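Local coordinates for protein glutathione peroxidase (Hypocrea jecorina, PDB 6VPD) that probably reduces hydroperoxides to alcohols and water using thioredoxin as the electron donor, as a thioredoxin peroxidase of the glutathione peroxidase family, at residues A[33-36]-A[40-43]; A[72-77]-A[85-90]; A[137-142]-A[147-152]. All coordinates share one frame; numbering follows the deposited sequence.

Contact 1 (A[33-36]-A[40-43])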
loop_
_atom_site.group_PDB
_atom_site.type_symbol
_atom_site.label_atom_id
_atom_site.label_comp_id
_atom_site.label_asym_id
_atom_site.label_seq_id
_atom_site.Cartn_x
_atom_site.Cartn_y
_atom_site.Cartn_z
ATOM N N LYS A 33 -4.168 3.737 27.405
ATOM C CA LYS A 33 -3.329 2.668 27.927
ATOM C C LYS A 33 -3.305 1.549 26.897
ATOM O O LYS A 33 -4.303 1.308 26.214
ATOM C CB LYS A 33 -3.853 2.129 29.275
ATOM C CG LYS A 33 -3.940 3.151 30.391
ATOM C CD LYS A 33 -5.291 3.877 30.376
ATOM C CE LYS A 33 -5.344 4.965 31.454
ATOM N NZ LYS A 33 -6.751 5.406 31.752
ATOM N N VAL A 34 -2.166 0.876 26.778
ATOM C CA VAL A 34 -1.970 -0.187 25.791
ATOM C C VAL A 34 -1.138 -1.289 26.426
ATOM O O VAL A 34 -0.369 -1.043 27.370
ATOM C CB VAL A 34 -1.264 0.337 24.522
ATOM C CG1 VAL A 34 -2.131 1.336 23.760
ATOM C CG2 VAL A 34 0.053 0.977 24.911
ATOM N N PRO A 35 -1.245 -2.517 25.920
ATOM C CA PRO A 35 -0.389 -3.595 26.432
ATOM C C PRO A 35 0.962 -3.604 25.742
ATOM O O PRO A 35 1.059 -3.431 24.525
ATOM C CB PRO A 35 -1.177 -4.859 26.084
ATOM C CG PRO A 35 -1.820 -4.490 24.776
ATOM C CD PRO A 35 -2.178 -3.011 24.890
ATOM N N ASP A 36 2.017 -3.815 26.527
ATOM C CA ASP A 36 3.304 -4.083 25.903
ATOM C C ASP A 36 3.399 -5.567 25.562
ATOM O O ASP A 36 2.476 -6.345 25.809
ATOM C CB ASP A 36 4.461 -3.631 26.794
ATOM C CG ASP A 36 4.387 -4.206 28.198
ATOM O OD1 ASP A 36 3.782 -5.286 28.380
ATOM O OD2 ASP A 36 4.944 -3.573 29.123
ATOM N N ASN A 40 1.575 -6.658 29.679
ATOM C CA ASN A 40 1.460 -5.757 30.813
ATOM C C ASN A 40 1.098 -4.361 30.316
ATOM O O ASN A 40 1.556 -3.926 29.249
ATOM C CB ASN A 40 2.756 -5.735 31.627
ATOM C CG ASN A 40 3.036 -7.072 32.298
ATOM O OD1 ASN A 40 3.751 -7.916 31.754
ATOM N ND2 ASN A 40 2.458 -7.276 33.478
ATOM N N GLU A 41 0.267 -3.661 31.082
ATOM C CA GLU A 41 -0.351 -2.452 30.570
ATOM C C GLU A 41 0.604 -1.279 30.708
ATOM O O GLU A 41 1.227 -1.089 31.757
ATOM C CB GLU A 41 -1.693 -2.200 31.262
ATOM C CG GLU A 41 -2.807 -1.795 30.275
ATOM C CD GLU A 41 -3.019 -2.849 29.154
ATOM O OE1 GLU A 41 -3.617 -2.510 28.102
ATOM O OE2 GLU A 41 -2.577 -4.031 29.314
ATOM N N VAL A 42 0.783 -0.562 29.600
ATOM C CA VAL A 42 1.630 0.617 29.497
ATOM C C VAL A 42 0.728 1.832 29.526
ATOM O O VAL A 42 -0.288 1.880 28.817
ATOM C CB VAL A 42 2.455 0.610 28.196
ATOM C CG1 VAL A 42 3.189 1.947 28.011
ATOM C CG2 VAL A 42 3.407 -0.580 28.159
ATOM N N ASP A 43 1.089 2.823 30.334
ATOM C CA ASP A 43 0.367 4.082 30.318
ATOM C C ASP A 43 1.057 5.038 29.356
ATOM O O ASP A 43 2.252 5.328 29.503
ATOM C CB ASP A 43 0.267 4.689 31.709
ATOM C CG ASP A 43 -0.775 5.781 31.769
ATOM O OD1 ASP A 43 -1.074 6.392 30.705
ATOM O OD2 ASP A 43 -1.311 6.017 32.873
#
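V34 and V42 face each other as the antiparallel hydrogen-bonded pair of this contact, and they mark its close side. V34 N reaches V42 O at 2.9 Å, V42 N answers to V34 O, and on the valine face V34 CG2 lies 4.1 Å from V42 CB, V34 also packing on L44 and H132. At the turn end D36 N gives a nearly straight bond to N40 O (2.8 Å). The D36 side chain then closes a second link: with its CG lodged between the backbone N and the carbonyl carbon (chi1 53°), OD1 accepts N40 N at 2.9 Å, the donor approaching on the syn side but 29° out of the carboxylate plane. V42 CG2 sits against D36 CB at 3.5 Å. On the other face the solvent side belongs to the exposed K33 and E41. The K33 chain leads away from the partner strand, its NZ making no contact with D43, whose OD1 turns to S45 N. E41 bends at chi2 and folds its carboxylate back beside the proline, OE1 lying 3.6 Å from P35 CD without a bond. Two short antiparallel strands joined by a short loop make this a beta hairpin.

Contact 2 (A[72-77]-A[85-90])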
loop_
_atom_site.group_PDB
_atom_site.type_symbol
_atom_site.label_atom_id
_atom_site.label_comp_id
_atom_site.label_asym_id
_atom_site.label_seq_id
_atom_site.Cartn_x
_atom_site.Cartn_y
_atom_site.Cartn_z
ATOM N N SER A 72 15.859 3.238 11.036
ATOM C CA SER A 72 16.781 4.270 10.575
ATOM C C SER A 72 16.293 5.674 10.939
ATOM O O SER A 72 17.062 6.491 11.453
ATOM C CB SER A 72 16.991 4.125 9.068
ATOM O OG SER A 72 17.647 5.255 8.526
ATOM N N VAL A 73 15.022 5.981 10.674
ATOM C CA VAL A 73 14.470 7.279 11.069
ATOM C C VAL A 73 14.530 7.457 12.585
ATOM O O VAL A 73 14.715 8.571 13.081
ATOM C CB VAL A 73 13.029 7.425 10.532
ATOM C CG1 VAL A 73 12.441 8.786 10.903
ATOM C CG2 VAL A 73 13.008 7.249 9.032
ATOM N N TYR A 74 14.409 6.368 13.338
ATOM C CA TYR A 74 14.425 6.449 14.800
ATOM C C TYR A 74 15.824 6.685 15.345
ATOM O O TYR A 74 15.986 7.378 16.353
ATOM C CB TYR A 74 13.866 5.167 15.401
ATOM C CG TYR A 74 13.901 5.116 16.906
ATOM C CD1 TYR A 74 13.138 5.994 17.672
ATOM C CD2 TYR A 74 14.663 4.156 17.564
ATOM C CE1 TYR A 74 13.148 5.927 19.046
ATOM C CE2 TYR A 74 14.677 4.078 18.938
ATOM C CZ TYR A 74 13.921 4.961 19.676
ATOM O OH TYR A 74 13.947 4.879 21.048
ATOM N N GLN A 75 16.843 6.068 14.738
ATOM C CA GLN A 75 18.208 6.372 15.156
ATOM C C GLN A 75 18.560 7.816 14.830
ATOM O O GLN A 75 19.075 8.541 15.688
ATOM C CB GLN A 75 19.211 5.413 14.509
ATOM C CG GLN A 75 18.993 3.953 14.812
ATOM C CD GLN A 75 19.213 3.595 16.273
ATOM O OE1 GLN A 75 19.499 4.453 17.111
ATOM N NE2 GLN A 75 19.080 2.311 16.588
ATOM N N ALA A 76 18.288 8.246 13.592
ATOM C CA ALA A 76 18.527 9.614 13.154
ATOM C C ALA A 76 17.999 10.610 14.178
ATOM O O ALA A 76 18.776 11.235 14.908
ATOM C CB ALA A 76 17.872 9.855 11.798
ATOM N N ILE A 77 16.673 10.728 14.276
ATOM C CA ILE A 77 16.069 11.711 15.167
ATOM C C ILE A 77 16.489 11.501 16.621
ATOM O O ILE A 77 16.533 12.460 17.399
ATOM C CB ILE A 77 14.543 11.670 14.980
ATOM C CG1 ILE A 77 14.203 12.049 13.541
ATOM C CG2 ILE A 77 13.836 12.599 15.960
ATOM C CD1 ILE A 77 12.840 11.590 13.124
ATOM N N PHE A 85 11.496 11.876 21.000
ATOM C CA PHE A 85 10.762 11.188 19.941
ATOM C C PHE A 85 10.781 9.679 20.172
ATOM O O PHE A 85 11.854 9.075 20.224
ATOM C CB PHE A 85 11.377 11.546 18.581
ATOM C CG PHE A 85 10.873 10.706 17.449
ATOM C CD1 PHE A 85 9.513 10.691 17.126
ATOM C CD2 PHE A 85 11.752 9.912 16.714
ATOM C CE1 PHE A 85 9.035 9.903 16.093
ATOM C CE2 PHE A 85 11.298 9.131 15.680
ATOM C CZ PHE A 85 9.927 9.120 15.361
ATOM N N VAL A 86 9.603 9.059 20.294
ATOM C CA VAL A 86 9.486 7.618 20.488
ATOM C C VAL A 86 8.649 7.013 19.360
ATOM O O VAL A 86 7.679 7.618 18.890
ATOM C CB VAL A 86 8.885 7.285 21.871
ATOM C CG1 VAL A 86 7.665 8.119 22.137
ATOM C CG2 VAL A 86 8.538 5.817 21.970
ATOM N N VAL A 87 9.046 5.823 18.915
ATOM C CA VAL A 87 8.312 5.035 17.938
ATOM C C VAL A 87 7.671 3.862 18.672
ATOM O O VAL A 87 8.351 3.139 19.416
ATOM C CB VAL A 87 9.244 4.542 16.816
ATOM C CG1 VAL A 87 8.510 3.595 15.858
ATOM C CG2 VAL A 87 9.866 5.733 16.073
ATOM N N LEU A 88 6.363 3.690 18.487
ATOM C CA LEU A 88 5.618 2.591 19.095
ATOM C C LEU A 88 5.123 1.684 17.980
ATOM O O LEU A 88 4.249 2.078 17.194
ATOM C CB LEU A 88 4.454 3.113 19.947
ATOM C CG LEU A 88 4.842 4.000 21.134
ATOM C CD1 LEU A 88 3.645 4.297 22.054
ATOM C CD2 LEU A 88 5.970 3.373 21.935
ATOM N N GLY A 89 5.680 0.480 17.894
ATOM C CA GLY A 89 5.182 -0.517 16.957
ATOM C C GLY A 89 4.154 -1.404 17.639
ATOM O O GLY A 89 4.343 -1.825 18.773
ATOM N N PHE A 90 3.060 -1.675 16.938
ATOM C CA PHE A 90 1.998 -2.539 17.457
ATOM C C PHE A 90 1.801 -3.681 16.480
ATOM O O PHE A 90 1.279 -3.456 15.368
ATOM C CB PHE A 90 0.670 -1.808 17.647
ATOM C CG PHE A 90 0.680 -0.754 18.702
ATOM C CD1 PHE A 90 1.238 0.491 18.450
ATOM C CD2 PHE A 90 0.083 -0.985 19.931
ATOM C CE1 PHE A 90 1.235 1.479 19.431
ATOM C CE2 PHE A 90 0.069 -0.003 20.921
ATOM C CZ PHE A 90 0.645 1.226 20.674
#
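Y74 and V87 stand where helix 72-77 and strand 85-90 come together, their CA atoms 7.0 Å apart. The two axes run almost antiparallel, at 163° between N-to-C directions, and approach to 9.0 Å, so no backbone hydrogen bond links them and side chains must fill the interval. Y74 and I77 from the helix meet F85 and V87 on the helix-facing side of the strand. I77 comes down on F85 with its CG2 branch, which is turned away from its own backbone N and meets F85 CD2 at 3.5 Å; its CD1 touches the same ring at CE2 (3.9 Å), the two side chains crossing at a slant. One turn earlier Y74 has its CG trans to the backbone N (chi1 177°), a setting that carries the ring across to the strand. Its CD1 lies 3.7 Å from V87 CG2, the two side chains sliding past each other in opposite senses, and 4.1 Å from F85 CE2. The tyrosine edge, near the ring plane, also faces a backbone oxygen, with CE1 3.6 Å from F85 O. Around this core, helix 176-188 packs on V73 and I77 through Q180, I183 and I187, while strand 51-58 lies alongside strand 85-92, hydrogen-bonded to V86 and L88, completing a beta-alpha-beta crossover of the thioredoxin fold.

Contact 3 (A[137-142]-A[147-152])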
loop_
_atom_site.group_PDB
_atom_site.type_symbol
_atom_site.label_atom_id
_atom_site.label_comp_id
_atom_site.label_asym_id
_atom_site.label_seq_id
_atom_site.Cartn_x
_atom_site.Cartn_y
_atom_site.Cartn_z
ATOM N N TRP A 137 -9.724 5.555 18.123
ATOM C CA TRP A 137 -9.532 6.996 18.224
ATOM C C TRP A 137 -8.637 7.526 17.102
ATOM O O TRP A 137 -8.992 8.507 16.435
ATOM C CB TRP A 137 -8.956 7.333 19.596
ATOM C CG TRP A 137 -8.707 8.783 19.823
ATOM C CD1 TRP A 137 -9.624 9.733 20.187
ATOM C CD2 TRP A 137 -7.445 9.456 19.726
ATOM N NE1 TRP A 137 -9.008 10.948 20.326
ATOM C CE2 TRP A 137 -7.670 10.808 20.046
ATOM C CE3 TRP A 137 -6.147 9.042 19.422
ATOM C CZ2 TRP A 137 -6.644 11.748 20.056
ATOM C CZ3 TRP A 137 -5.140 9.977 19.412
ATOM C CH2 TRP A 137 -5.391 11.310 19.728
ATOM N N LEU A 138 -7.465 6.899 16.884
ATOM C CA LEU A 138 -6.557 7.344 15.823
ATOM C C LEU A 138 -7.258 7.431 14.469
ATOM O O LEU A 138 -7.013 8.356 13.693
ATOM C CB LEU A 138 -5.351 6.402 15.711
ATOM C CG LEU A 138 -4.264 6.475 16.789
ATOM C CD1 LEU A 138 -3.167 5.475 16.505
ATOM C CD2 LEU A 138 -3.683 7.863 16.940
ATOM N N LYS A 139 -8.143 6.477 14.174
ATOM C CA LYS A 139 -8.749 6.404 12.846
ATOM C C LYS A 139 -9.786 7.508 12.633
ATOM O O LYS A 139 -9.782 8.161 11.583
ATOM C CB LYS A 139 -9.342 5.005 12.641
ATOM C CG LYS A 139 -8.286 3.947 12.222
ATOM C CD LYS A 139 -8.553 2.561 12.798
ATOM C CE LYS A 139 -9.776 1.909 12.228
ATOM N NZ LYS A 139 -10.267 0.852 13.139
ATOM N N LYS A 140 -10.670 7.737 13.619
ATOM C CA LYS A 140 -11.594 8.871 13.579
ATOM C C LYS A 140 -10.852 10.193 13.527
ATOM O O LYS A 140 -11.233 11.098 12.777
ATOM C CB LYS A 140 -12.506 8.873 14.814
ATOM C CG LYS A 140 -13.522 7.744 14.875
ATOM C CD LYS A 140 -14.590 7.909 13.812
ATOM C CE LYS A 140 -15.557 6.745 13.808
ATOM N NZ LYS A 140 -16.451 6.784 12.621
ATOM N N GLU A 141 -9.804 10.341 14.344
ATOM C CA GLU A 141 -9.114 11.627 14.457
ATOM C C GLU A 141 -8.383 12.012 13.181
ATOM O O GLU A 141 -8.187 13.203 12.916
ATOM C CB GLU A 141 -8.141 11.596 15.626
ATOM C CG GLU A 141 -8.861 11.691 16.958
ATOM C CD GLU A 141 -9.690 12.975 17.084
ATOM O OE1 GLU A 141 -10.905 12.886 17.382
ATOM O OE2 GLU A 141 -9.122 14.078 16.871
ATOM N N LYS A 142 -7.956 11.040 12.385
ATOM C CA LYS A 142 -7.243 11.325 11.146
ATOM C C LYS A 142 -7.631 10.255 10.135
ATOM O O LYS A 142 -6.973 9.215 10.018
ATOM C CB LYS A 142 -5.736 11.370 11.366
ATOM C CG LYS A 142 -4.980 12.041 10.228
ATOM C CD LYS A 142 -4.897 13.536 10.377
ATOM C CE LYS A 142 -4.282 14.132 9.126
ATOM N NZ LYS A 142 -4.567 15.601 8.979
ATOM N N GLY A 147 -11.355 9.859 3.218
ATOM C CA GLY A 147 -12.123 9.671 4.412
ATOM C C GLY A 147 -12.173 8.245 4.897
ATOM O O GLY A 147 -12.715 7.994 5.980
ATOM N N LEU A 148 -11.639 7.301 4.127
ATOM C CA LEU A 148 -11.642 5.912 4.552
ATOM C C LEU A 148 -10.876 5.784 5.847
ATOM O O LEU A 148 -9.719 6.201 5.939
ATOM C CB LEU A 148 -11.012 5.025 3.491
ATOM C CG LEU A 148 -11.103 3.538 3.833
ATOM C CD1 LEU A 148 -12.458 2.930 3.396
ATOM C CD2 LEU A 148 -9.915 2.809 3.233
ATOM N N GLU A 149 -11.531 5.218 6.847
ATOM C CA GLU A 149 -11.022 5.197 8.205
ATOM C C GLU A 149 -10.186 3.948 8.505
ATOM O O GLU A 149 -9.198 4.038 9.248
ATOM C CB GLU A 149 -12.213 5.340 9.158
ATOM C CG GLU A 149 -11.841 5.418 10.598
ATOM C CD GLU A 149 -13.017 5.725 11.508
ATOM O OE1 GLU A 149 -13.908 6.506 11.082
ATOM O OE2 GLU A 149 -13.042 5.175 12.643
ATOM N N ARG A 150 -10.517 2.802 7.897
ATOM C CA ARG A 150 -9.741 1.571 8.063
ATOM C C ARG A 150 -8.267 1.746 7.706
ATOM O O ARG A 150 -7.908 2.442 6.749
ATOM C CB ARG A 150 -10.327 0.442 7.202
ATOM C CG ARG A 150 -11.694 -0.113 7.662
ATOM C CD ARG A 150 -11.498 -1.032 8.870
ATOM N NE ARG A 150 -12.687 -1.251 9.696
ATOM C CZ ARG A 150 -13.131 -0.403 10.616
ATOM N NH1 ARG A 150 -12.465 0.735 10.829
ATOM N NH2 ARG A 150 -14.212 -0.727 11.327
ATOM N N VAL A 151 -7.413 1.081 8.492
ATOM C CA VAL A 151 -6.035 0.840 8.088
ATOM C C VAL A 151 -6.018 -0.182 6.963
ATOM O O VAL A 151 -6.595 -1.272 7.075
ATOM C CB VAL A 151 -5.205 0.369 9.285
ATOM C CG1 VAL A 151 -3.776 0.100 8.861
ATOM C CG2 VAL A 151 -5.257 1.418 10.392
ATOM N N LYS A 152 -5.351 0.163 5.869
ATOM C CA LYS A 152 -5.394 -0.670 4.673
ATOM C C LYS A 152 -4.437 -1.851 4.774
ATOM O O LYS A 152 -4.790 -2.965 4.378
ATOM C CB LYS A 152 -5.067 0.172 3.438
ATOM C CG LYS A 152 -5.903 1.443 3.333
ATOM C CD LYS A 152 -5.129 2.598 2.669
ATOM C CE LYS A 152 -5.500 3.959 3.294
ATOM N NZ LYS A 152 -4.683 5.095 2.757
#
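E149 and K140 form the outer grip between helix 133-141 of this thioredoxin-fold protein and the irregular loop that returns along it toward strand 157-160. K140 NZ donates to the syn lone pair of E149 OE1 at 3.0 Å, a salt bridge, and the lysine's CD and CE lie along the same carboxylate. The glutamate gets there by an extended chain whose CG is trans to the backbone N (chi1 -176°), and that CG also rests on K139 CB at 3.3 Å. K139, the other first-shell side chain, runs over the loop backbone: its CG passes 3.1 Å from E149 O, and its CD meets V151 CG2 at 4.2 Å. An alanine in place of E149 would probably leave the K140 ammonium without its carboxylate mate and expose K139 CB where the glutamate chain now lies.

Further out, K139 NZ comes to 3.2 Å from R150 NH1, two donors that cannot bond to each other; the ammonium is instead bound by V126 O, with a weak link to N127 OD1, which may help it tolerate the neighbouring charge. L148 and K152 pack on Y65 of the second subunit, placing this loop at the dimer contact. Strand 166-170 positions both segments at once, because R169 splits its guanidinium between them, NH1 bonding K142 O and NH2 bonding E149 O.

How the contacts relate
The three contacts follow in series along one thioredoxin-fold chain. Contact 1 is the separate two-stranded hairpin 33-35/41-43; contact 2 joins helix 64-80 to strand 85-92, an outermost strand within this chain of the four-stranded mixed sheet; contact 3 joins helix 133-141, next after that strand, to the loop before strand 157-160. Contacts 1 and 2 have centres about 18 Å apart yet meet directly: V34 CG1 packs 3.8 Å from CE2 of F90, the last residue of segment 85-90. Contact 3, its centre about 22 Å from contact 1 and 21 Å from contact 2, touches neither. C61, the predicted active-site residue, falls in sequence between contacts 1 and 2, and none of the three lies at it.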